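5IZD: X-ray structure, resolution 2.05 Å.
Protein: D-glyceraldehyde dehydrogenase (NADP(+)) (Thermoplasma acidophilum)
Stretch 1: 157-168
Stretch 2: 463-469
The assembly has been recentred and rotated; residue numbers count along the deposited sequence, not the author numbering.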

# COMPACT_ATOMS: atom_id res chain seq x y z
N ARG A 157 23.36 2.44 -5.97
CA ARG A 157 22.32 1.97 -5.03
C ARG A 157 21.91 3.00 -3.98
O ARG A 157 20.77 3.03 -3.62
N LYS A 158 22.86 3.78 -3.49
CA LYS A 158 22.67 4.79 -2.49
C LYS A 158 22.32 6.19 -3.04
O LYS A 158 21.40 6.84 -2.52
N LEU A 159 23.00 6.64 -4.10
CA LEU A 159 22.75 7.99 -4.65
C LEU A 159 21.40 8.09 -5.36
O LEU A 159 20.70 9.05 -5.16
N ALA A 160 21.04 7.12 -6.18
CA ALA A 160 19.76 7.25 -6.92
C ALA A 160 18.54 7.45 -6.03
O ALA A 160 17.82 8.44 -6.22
N PRO A 161 18.35 6.57 -5.01
CA PRO A 161 17.12 6.77 -4.23
C PRO A 161 17.21 7.98 -3.31
O PRO A 161 16.19 8.61 -3.02
N ALA A 162 18.39 8.24 -2.77
CA ALA A 162 18.57 9.41 -1.91
C ALA A 162 18.22 10.71 -2.63
O ALA A 162 17.40 11.53 -2.13
N LEU A 163 18.76 10.83 -3.84
CA LEU A 163 18.49 12.00 -4.67
C LEU A 163 17.05 12.06 -5.19
O LEU A 163 16.46 13.12 -5.21
N LEU A 164 16.47 10.94 -5.62
CA LEU A 164 15.14 10.96 -6.18
C LEU A 164 14.17 11.49 -5.14
O LEU A 164 13.33 12.35 -5.46
N THR A 165 14.34 11.02 -3.89
CA THR A 165 13.50 11.41 -2.79
C THR A 165 13.72 12.83 -2.26
O THR A 165 13.01 13.24 -1.38
N GLY A 166 14.71 13.57 -2.78
CA GLY A 166 14.88 14.98 -2.43
C GLY A 166 15.90 15.25 -1.32
O GLY A 166 15.90 16.34 -0.80
N ASN A 167 16.74 14.27 -0.96
CA ASN A 167 17.79 14.47 0.01
C ASN A 167 19.00 14.99 -0.72
O ASN A 167 19.17 14.71 -1.90
N THR A 168 19.84 15.73 -0.00
CA THR A 168 21.15 16.15 -0.53
C THR A 168 22.14 15.17 0.03
O THR A 168 21.83 14.47 1.04
N GLY A 463 12.64 -0.04 0.26
CA GLY A 463 14.04 0.47 0.31
C GLY A 463 14.14 1.96 0.00
O GLY A 463 14.73 2.71 0.76
N ILE A 464 13.53 2.38 -1.07
CA ILE A 464 13.51 3.77 -1.42
C ILE A 464 12.75 4.55 -0.33
O ILE A 464 13.18 5.61 0.04
N SER A 465 11.67 3.98 0.21
CA SER A 465 10.90 4.63 1.31
C SER A 465 11.74 4.85 2.59
O SER A 465 11.43 5.72 3.36
N GLU A 466 12.90 4.16 2.73
CA GLU A 466 13.79 4.39 3.86
C GLU A 466 14.39 5.78 3.83
O GLU A 466 14.85 6.27 4.87
N TYR A 467 14.40 6.41 2.66
CA TYR A 467 14.95 7.77 2.53
C TYR A 467 13.91 8.92 2.67
O TYR A 467 14.24 10.11 2.52
N LEU A 468 12.67 8.53 2.96
CA LEU A 468 11.59 9.48 3.23
C LEU A 468 11.15 9.34 4.68
O LEU A 468 11.02 8.24 5.23
N LYS A 469 10.89 10.50 5.30
CA LYS A 469 10.29 10.58 6.62
C LYS A 469 8.80 10.91 6.54
O LYS A 469 8.43 11.86 5.87

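The most distinctive feature of this contact is a helix kinked at a proline, whose unpaired carbonyl is reached through a water by a tyrosine some 300 residues away in sequence. The N of Pro161 has no hydrogen to give to the turn before, so the O of Arg157 gets no bond from it. That O instead takes a bond from a water at 3.0 Å, and the same water accepts one from OH of Tyr467 at 2.7 Å.

The example illustrates how a helix end closed by a Schellman motif can set a side chain where it bonds both its own last turn and a distant segment. Gly166 takes a positive phi, at which a CB would be jammed against the carbonyl of Thr165, and the backbone N of Asn167 reaches back to the O of Ala162 at 3.1 Å. Asn167, with chi1 in the m well, points toward the second stretch, where a type I turn from Ser465 to Leu468 presents Tyr467. Its ND2 donates to the carbonyl O of Tyr467 at 3.1 Å, a nearly linear hydrogen bond and the one direct hydrogen bond between the stretches. The same ND2 also donates to the O of Ala162, at 3.2 Å, so one amide group serves both backbones.

Tyr467 is the centrepiece, with the largest area covered by the other stretch. Its CB points toward the helix, and with an m rotamer and chi2 near -90° the ring has CA of Ala162 over one face. CB of Ala162 lies 3.9 Å from CD1 of Tyr467. Pro161 adds its ring, CG to CE2 of Tyr467 at 3.8 Å, and also leans on the neighbouring aliphatic chain, CB to CG1 of Ile464 at 3.9 Å. At the far end of the tyrosine, the phenol OH that holds the water lies beside Lys158, 4.0 Å from its CA.

Thr165, in the p rotamer, points toward the second stretch and touches three of its residues. Its OG1 lies 3.4 Å from CB of Tyr467, its CG2 packs at 3.8 Å against CG1 of Ile464, and its CB meets CD2 of Leu468 at 3.7 Å. The same OG1 is 2.7 Å from the O of Pro161 and 3.0 Å from the O of Ala162, both within reach of its one proton. Both Ile464 (t, t) and Leu468 (m, t) leave their backbones sideways, yet the ends of both come nearer the helix. The extended Ile464 thereby also reaches Leu164 (t, m), CD1 to CD1 at 4.0 Å. Apolar packing thus supplies most of the side-chain contacts, while the asparagine and the water fasten the tyrosine at its backbone and its hydroxyl.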

# COMPACT_ATOMS: atom_id res chain seq x y z
CB ARG A 157 22.79 0.71 -4.32
CG ARG A 157 21.93 0.32 -3.12
CD ARG A 157 22.42 -0.98 -2.54
NE ARG A 157 22.07 -2.07 -3.41
CZ ARG A 157 22.55 -3.31 -3.27
NH1 ARG A 157 23.39 -3.62 -2.29
NH2 ARG A 157 22.16 -4.23 -4.14
CB LYS A 158 23.93 4.85 -1.62
CG LYS A 158 24.09 3.51 -0.90
CD LYS A 158 25.19 3.50 0.12
CE LYS A 158 25.53 2.09 0.56
NZ LYS A 158 24.42 1.51 1.34
CB LEU A 159 23.83 8.47 -5.65
CG LEU A 159 25.28 8.67 -5.22
CD1 LEU A 159 26.06 9.13 -6.41
CD2 LEU A 159 25.45 9.68 -4.12
CB ALA A 160 19.54 6.15 -7.93
CB PRO A 161 17.01 5.49 -3.38
CG PRO A 161 18.39 4.90 -3.37
CD PRO A 161 18.99 5.29 -4.67
CB ALA A 162 19.98 9.47 -1.31
CB LEU A 163 19.49 12.06 -5.83
CG LEU A 163 20.94 12.32 -5.38
CD1 LEU A 163 21.91 12.12 -6.56
CD2 LEU A 163 21.20 13.71 -4.80
CB LEU A 164 14.75 9.57 -6.70
CG LEU A 164 13.38 9.38 -7.34
CD1 LEU A 164 12.17 9.34 -6.37
CD2 LEU A 164 13.18 10.42 -8.40
CB THR A 165 13.58 10.38 -1.64
OG1 THR A 165 14.92 10.18 -1.23
CG2 THR A 165 12.99 9.07 -2.08
CB ASN A 167 18.19 13.19 0.71
CG ASN A 167 17.04 12.55 1.48
OD1 ASN A 167 16.76 12.91 2.65
ND2 ASN A 167 16.36 11.57 0.85
CB THR A 168 21.53 17.56 -0.12
OG1 THR A 168 21.46 17.65 1.30
CG2 THR A 168 20.55 18.55 -0.71
CB ILE A 464 13.02 4.01 -2.86
CG1 ILE A 464 13.14 5.48 -3.24
CG2 ILE A 464 11.61 3.48 -3.07
CD1 ILE A 464 13.04 5.79 -4.70
CB SER A 465 9.57 3.89 1.57
OG SER A 465 8.81 3.98 0.39
CB GLU A 466 14.94 3.35 3.96
CG GLU A 466 14.50 1.90 4.17
CD GLU A 466 13.84 1.55 5.53
OE1 GLU A 466 13.57 2.44 6.39
OE2 GLU A 466 13.59 0.33 5.74
CB TYR A 467 15.65 7.89 1.18
CG TYR A 467 16.87 6.99 1.06
CD1 TYR A 467 18.12 7.44 1.47
CD2 TYR A 467 16.79 5.69 0.52
CE1 TYR A 467 19.27 6.65 1.32
CE2 TYR A 467 17.93 4.88 0.39
CZ TYR A 467 19.16 5.37 0.78
OH TYR A 467 20.29 4.57 0.69
CB LEU A 468 10.42 9.18 2.29
CG LEU A 468 10.69 9.45 0.82
CD1 LEU A 468 9.63 8.76 -0.04
CD2 LEU A 468 10.65 10.94 0.56
CB LYS A 469 10.99 11.67 7.42
CG LYS A 469 10.52 11.74 8.86
CD LYS A 469 11.17 10.61 9.65
CE LYS A 469 10.63 10.57 11.06
NZ LYS A 469 11.40 9.49 11.72
O HOH W 1 19.92 2.37 -0.84